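Local coordinates for protein peptidase S15/CocE/NonD (Thaumarchaeota archaeon SCGC AB-539-E09, PDB 4PF1) that is an archaeal serine aminopeptidase of the alpha/beta hydrolase fold that probably removes residues from the N-terminal end of peptides, at residues V86-N91 with I101-V106; T67-E72 with S161-T166. All coordinates share one frame; numbering follows the deposited sequence.

Interaction 1. Residues V86-N91 with I101-V106; sequences VVPQMN and IVYQDV
N91 and I101 are where the two backbones come nearest, 7.8 Å from CA to CA, so the loop 86-91 and strand 100-105 meet through side chains alone. The strand belongs to the central sheet, between strands 46-54 and 60-67. Y103 reaches toward the loop and, tip to tip with N91, donates its OH to N91 OD1 at 2.8 Å. The donor lies in the carbonyl plane, with a C=O...donor angle of 155°, and the amide is turned 64° from the ring. Around the hydroxyl sit P88 CG, 3.2 Å from Y103 OH, and M90 CE, which a bend at chi3 (66°) brings within 3.3 Å of Y103 OH. I101 CG2 lies 3.6 Å from N91 ND2, and I101 CD1 meets V87 CG1 at 3.7 Å, these two side chains crossing at about a right angle. Within the loop, N91 N bonds to P88 O and holds the turn that presents the amide. A phenylalanine in place of Y103 would probably leave N91 OD1 without this donor and the amide less firmly oriented. The chemistry is thus one polar bond that gives direction to a contact otherwise made by apolar packing.

Interaction 2. Residues T67-E72 with S161-T166; sequences TPYHAE and SYEGYT
Y162 and E163 pack against T67, P68 and Y69 at what looks like the nucleophile elbow of an alpha/beta hydrolase: just before them S161, with its positive phi, sits in the sharp turn between strand 154-160 and helix 162-169, a position consistent with S161 being the catalytic serine. Water 1 lies between S161 OG, 2.6 Å away, and Y69 OH, while a glycerol also bonds to S161 OG. Y69 OH has a further partner in Y210 OH. In the related cocaine esterase a tyrosine hydroxyl on the corresponding loop helps form the oxyanion hole, and Y69 probably plays that part here.

P68 packs against both tyrosines with the same atom. Its CG sits over the face of the Y162 ring in a CH-pi contact, 3.5 Å from the centroid and 16° off the normal, displaced toward the rim on the CD1 side. The same P68 CG stands 3.7 Å above the plane of the Y69 ring, over its centre. Y69 in turn crosses the base of Y162, with Y69 OH 3.6 Å from Y162 CB. The far end of Y162 is anchored beyond the loop, its OH bonding to N119 N and Y116 OH.

T67 carries the polar half. Its OG1, anti to the backbone N (chi1 -178°), accepts from Y69 N at 2.9 Å, an ST turn that ties the start of the loop to Y69. E163 is extended beyond CG, with CD anti to CA (chi2 172°), which carries the carboxylate out alongside T67. Its carboxylate also forms a salt bridge with R74 through OE2. On that same oxygen, the anti lone pair of E163 OE2 takes the hydrogen bond from T67 OG1, at 2.8 Å.

Both are buried contacts, though Y69 of interaction 2 is partly exposed; interaction 1 is nested inside the loop closed by interaction 2. They meet through neighbouring parallel strands: Q104 O is 2.9 Å from T67 N, a hydrogen bond of the sheet, and D105 OD1 lies 2.8 Å from A71 N, probably bonded to it. R74 is a common neighbour, packed by P88 and Y103 and paired with E163. Their chemistry differs with place. Interaction 1 seats a connecting loop on the sheet with apolar contacts and one neutral hydrogen bond, whereas interaction 2, at the probable active site, adds a charged carboxylate, a proline packed on the faces of two tyrosines and a water beside the putative nucleophile.

Interaction 1. Residues V86-N91 with I101-V106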
loop_
_atom_site.group_PDB
_atom_site.type_symbol
_atom_site.label_atom_id
_atom_site.label_comp_id
_atom_site.label_asym_id
_atom_site.label_seq_id
_atom_site.Cartn_x
_atom_site.Cartn_y
_atom_site.Cartn_z
ATOM N N VAL A 86 -25.167 -11.662 -2.558
ATOM C CA VAL A 86 -26.104 -10.526 -2.511
ATOM C C VAL A 86 -26.438 -10.094 -1.069
ATOM O O VAL A 86 -26.771 -8.930 -0.844
ATOM C CB VAL A 86 -27.411 -10.779 -3.321
ATOM C CG1 VAL A 86 -27.134 -10.810 -4.820
ATOM C CG2 VAL A 86 -28.128 -12.054 -2.869
ATOM N N VAL A 87 -26.364 -11.019 -0.110
ATOM C CA VAL A 87 -26.737 -10.744 1.279
ATOM C C VAL A 87 -25.600 -10.074 2.076
ATOM O O VAL A 87 -24.422 -10.337 1.801
ATOM C CB VAL A 87 -27.224 -12.037 2.002
ATOM C CG1 VAL A 87 -28.530 -12.539 1.404
ATOM C CG2 VAL A 87 -26.157 -13.135 1.983
ATOM N N PRO A 88 -25.923 -9.273 3.133
ATOM C CA PRO A 88 -24.850 -8.747 4.000
ATOM C C PRO A 88 -24.086 -9.900 4.657
ATOM O O PRO A 88 -24.650 -10.988 4.823
ATOM C CB PRO A 88 -25.611 -7.909 5.039
ATOM C CG PRO A 88 -26.947 -7.628 4.406
ATOM C CD PRO A 88 -27.254 -8.864 3.630
ATOM N N GLN A 89 -22.804 -9.680 5.003
ATOM C CA GLN A 89 -21.944 -10.701 5.624
ATOM C C GLN A 89 -22.577 -11.293 6.894
ATOM O O GLN A 89 -22.324 -12.449 7.213
ATOM C CB GLN A 89 -20.550 -10.129 5.937
ATOM C CG GLN A 89 -19.679 -9.951 4.696
ATOM C CD GLN A 89 -18.660 -8.854 4.863
ATOM O OE1 GLN A 89 -18.988 -7.660 4.879
ATOM N NE2 GLN A 89 -17.394 -9.233 4.957
ATOM N N MET A 90 -23.438 -10.516 7.577
ATOM C CA MET A 90 -24.173 -10.948 8.768
ATOM C C MET A 90 -24.998 -12.214 8.487
ATOM O O MET A 90 -25.096 -13.081 9.354
ATOM C CB MET A 90 -25.092 -9.811 9.252
ATOM C CG MET A 90 -25.902 -10.154 10.501
ATOM S SD MET A 90 -27.043 -8.838 10.994
ATOM C CE MET A 90 -28.184 -8.856 9.623
ATOM N N ASN A 91 -25.557 -12.325 7.267
ATOM C CA ASN A 91 -26.405 -13.446 6.855
ATOM C C ASN A 91 -25.622 -14.605 6.189
ATOM O O ASN A 91 -26.254 -15.470 5.578
ATOM C CB ASN A 91 -27.500 -12.954 5.899
ATOM C CG ASN A 91 -28.511 -12.055 6.546
ATOM O OD1 ASN A 91 -28.377 -10.831 6.537
ATOM N ND2 ASN A 91 -29.562 -12.643 7.102
ATOM N N ILE A 101 -34.183 -15.352 3.507
ATOM C CA ILE A 101 -33.668 -14.085 4.030
ATOM C C ILE A 101 -34.590 -12.949 3.586
ATOM O O ILE A 101 -34.827 -12.769 2.387
ATOM C CB ILE A 101 -32.187 -13.855 3.627
ATOM C CG1 ILE A 101 -31.302 -15.035 4.111
ATOM C CG2 ILE A 101 -31.670 -12.511 4.180
ATOM C CD1 ILE A 101 -30.157 -15.363 3.238
ATOM N N VAL A 102 -35.144 -12.210 4.565
ATOM C CA VAL A 102 -36.102 -11.139 4.301
ATOM C C VAL A 102 -35.599 -9.798 4.852
ATOM O O VAL A 102 -35.267 -9.696 6.035
ATOM C CB VAL A 102 -37.514 -11.485 4.867
ATOM C CG1 VAL A 102 -38.496 -10.348 4.634
ATOM C CG2 VAL A 102 -38.052 -12.783 4.272
ATOM N N TYR A 103 -35.590 -8.765 3.992
ATOM C CA TYR A 103 -35.243 -7.392 4.363
ATOM C C TYR A 103 -36.410 -6.489 4.048
ATOM O O TYR A 103 -36.939 -6.528 2.932
ATOM C CB TYR A 103 -33.968 -6.916 3.650
ATOM C CG TYR A 103 -32.707 -7.254 4.408
ATOM C CD1 TYR A 103 -32.235 -8.565 4.469
ATOM C CD2 TYR A 103 -31.995 -6.272 5.090
ATOM C CE1 TYR A 103 -31.096 -8.890 5.198
ATOM C CE2 TYR A 103 -30.837 -6.581 5.802
ATOM C CZ TYR A 103 -30.396 -7.893 5.858
ATOM O OH TYR A 103 -29.275 -8.214 6.577
ATOM N N GLN A 104 -36.849 -5.705 5.033
ATOM C CA GLN A 104 -37.996 -4.831 4.846
ATOM C C GLN A 104 -37.644 -3.390 5.151
ATOM O O GLN A 104 -37.005 -3.115 6.170
ATOM C CB GLN A 104 -39.170 -5.295 5.736
ATOM C CG GLN A 104 -40.436 -4.442 5.595
ATOM C CD GLN A 104 -41.499 -4.836 6.580
ATOM O OE1 GLN A 104 -41.377 -4.607 7.790
ATOM N NE2 GLN A 104 -42.585 -5.395 6.078
ATOM N N ASP A 105 -38.095 -2.458 4.286
ATOM C CA ASP A 105 -37.934 -1.032 4.548
ATOM C C ASP A 105 -38.887 -0.657 5.672
ATOM O O ASP A 105 -40.080 -0.975 5.589
ATOM C CB ASP A 105 -38.233 -0.188 3.288
ATOM C CG ASP A 105 -37.194 -0.244 2.179
ATOM O OD1 ASP A 105 -35.982 -0.233 2.497
ATOM O OD2 ASP A 105 -37.590 -0.198 0.995
ATOM N N VAL A 106 -38.369 -0.043 6.752
ATOM C CA VAL A 106 -39.221 0.392 7.865
ATOM C C VAL A 106 -40.168 1.493 7.363
ATOM O O VAL A 106 -39.888 2.123 6.336
ATOM C CB VAL A 106 -38.423 0.854 9.119
ATOM C CG1 VAL A 106 -37.585 -0.283 9.699
ATOM C CG2 VAL A 106 -37.561 2.080 8.820
#

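Interaction 2. Residues T67-E72 with S161-T166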
loop_
_atom_site.group_PDB
_atom_site.type_symbol
_atom_site.label_atom_id
_atom_site.label_comp_id
_atom_site.label_asym_id
_atom_site.label_seq_id
_atom_site.Cartn_x
_atom_site.Cartn_y
_atom_site.Cartn_z
ATOM N N THR A 67 -34.972 -2.511 8.204
ATOM C CA THR A 67 -33.946 -1.485 8.030
ATOM C C THR A 67 -34.435 -0.114 7.511
ATOM O O THR A 67 -35.238 -0.056 6.579
ATOM C CB THR A 67 -32.863 -2.034 7.041
ATOM O OG1 THR A 67 -31.807 -1.086 6.879
ATOM C CG2 THR A 67 -33.434 -2.418 5.663
ATOM N N PRO A 68 -33.811 0.998 7.985
ATOM C CA PRO A 68 -34.075 2.305 7.365
ATOM C C PRO A 68 -32.979 2.634 6.322
ATOM O O PRO A 68 -32.822 3.798 5.946
ATOM C CB PRO A 68 -33.992 3.250 8.559
ATOM C CG PRO A 68 -32.897 2.618 9.434
ATOM C CD PRO A 68 -32.827 1.132 9.085
ATOM N N TYR A 69 -32.183 1.609 5.895
ATOM C CA TYR A 69 -31.026 1.806 5.010
ATOM C C TYR A 69 -31.148 1.116 3.642
ATOM O O TYR A 69 -30.143 0.618 3.121
ATOM C CB TYR A 69 -29.721 1.354 5.710
ATOM C CG TYR A 69 -29.509 1.969 7.077
ATOM C CD1 TYR A 69 -29.440 3.351 7.241
ATOM C CD2 TYR A 69 -29.342 1.171 8.204
ATOM C CE1 TYR A 69 -29.256 3.923 8.497
ATOM C CE2 TYR A 69 -29.161 1.731 9.467
ATOM C CZ TYR A 69 -29.112 3.109 9.608
ATOM O OH TYR A 69 -28.928 3.671 10.847
ATOM N N HIS A 70 -32.350 1.159 3.026
ATOM C CA HIS A 70 -32.616 0.663 1.662
ATOM C C HIS A 70 -32.507 -0.873 1.564
ATOM O O HIS A 70 -31.457 -1.398 1.183
ATOM C CB HIS A 70 -31.659 1.346 0.647
ATOM C CG HIS A 70 -32.194 1.485 -0.743
ATOM N ND1 HIS A 70 -33.425 0.965 -1.108
ATOM C CD2 HIS A 70 -31.652 2.116 -1.809
ATOM C CE1 HIS A 70 -33.580 1.279 -2.384
ATOM N NE2 HIS A 70 -32.542 1.974 -2.847
ATOM N N ALA A 71 -33.621 -1.578 1.856
ATOM C CA ALA A 71 -33.716 -3.044 1.802
ATOM C C ALA A 71 -33.267 -3.601 0.443
ATOM O O ALA A 71 -32.637 -4.656 0.402
ATOM C CB ALA A 71 -35.143 -3.486 2.096
ATOM N N GLU A 72 -33.575 -2.876 -0.663
ATOM C CA GLU A 72 -33.206 -3.272 -2.023
ATOM C C GLU A 72 -31.682 -3.173 -2.250
ATOM O O GLU A 72 -31.148 -3.903 -3.083
ATOM C CB GLU A 72 -33.976 -2.441 -3.067
ATOM C CG GLU A 72 -35.262 -3.116 -3.521
ATOM C CD GLU A 72 -36.272 -2.242 -4.242
ATOM O OE1 GLU A 72 -35.973 -1.782 -5.368
ATOM O OE2 GLU A 72 -37.396 -2.084 -3.714
ATOM N N SER A 161 -27.205 -2.240 15.110
ATOM C CA SER A 161 -27.451 -0.793 15.240
ATOM C C SER A 161 -28.968 -0.482 15.192
ATOM O O SER A 161 -29.701 -0.963 16.062
ATOM C CB SER A 161 -26.685 -0.025 14.164
ATOM O OG SER A 161 -26.489 1.329 14.528
ATOM N N TYR A 162 -29.437 0.291 14.175
ATOM C CA TYR A 162 -30.864 0.593 13.981
ATOM C C TYR A 162 -31.629 -0.705 13.698
ATOM O O TYR A 162 -32.740 -0.886 14.194
ATOM C CB TYR A 162 -31.053 1.592 12.825
ATOM C CG TYR A 162 -32.334 2.403 12.876
ATOM C CD1 TYR A 162 -33.574 1.801 12.658
ATOM C CD2 TYR A 162 -32.300 3.788 13.012
ATOM C CE1 TYR A 162 -34.751 2.551 12.645
ATOM C CE2 TYR A 162 -33.470 4.546 13.003
ATOM C CZ TYR A 162 -34.693 3.925 12.805
ATOM O OH TYR A 162 -35.847 4.672 12.782
ATOM N N GLU A 163 -31.004 -1.628 12.937
ATOM C CA GLU A 163 -31.577 -2.944 12.637
ATOM C C GLU A 163 -31.613 -3.809 13.905
ATOM O O GLU A 163 -32.412 -4.734 13.993
ATOM C CB GLU A 163 -30.793 -3.643 11.516
ATOM C CG GLU A 163 -30.870 -2.909 10.185
ATOM C CD GLU A 163 -29.966 -3.426 9.082
ATOM O OE1 GLU A 163 -29.247 -4.425 9.307
ATOM O OE2 GLU A 163 -29.979 -2.826 7.985
ATOM N N GLY A 164 -30.760 -3.476 14.875
ATOM C CA GLY A 164 -30.734 -4.115 16.184
ATOM C C GLY A 164 -31.862 -3.591 17.047
ATOM O O GLY A 164 -32.473 -4.348 17.802
ATOM N N TYR A 165 -32.158 -2.281 16.913
ATOM C CA TYR A 165 -33.266 -1.608 17.597
ATOM C C TYR A 165 -34.595 -2.195 17.108
ATOM O O TYR A 165 -35.465 -2.485 17.926
ATOM C CB TYR A 165 -33.203 -0.078 17.358
ATOM C CG TYR A 165 -34.470 0.673 17.710
ATOM C CD1 TYR A 165 -34.704 1.117 19.007
ATOM C CD2 TYR A 165 -35.415 0.984 16.733
ATOM C CE1 TYR A 165 -35.866 1.815 19.335
ATOM C CE2 TYR A 165 -36.589 1.666 17.054
ATOM C CZ TYR A 165 -36.803 2.092 18.355
ATOM O OH TYR A 165 -37.937 2.794 18.680
ATOM N N THR A 166 -34.736 -2.399 15.776
ATOM C CA THR A 166 -35.962 -2.972 15.202
ATOM C C THR A 166 -36.109 -4.437 15.624
ATOM O O THR A 166 -37.229 -4.884 15.842
ATOM C CB THR A 166 -36.017 -2.809 13.678
ATOM O OG1 THR A 166 -34.924 -3.497 13.082
ATOM C CG2 THR A 166 -36.034 -1.348 13.241
HETATM O O HOH W 1 -27.589 2.202 12.283
#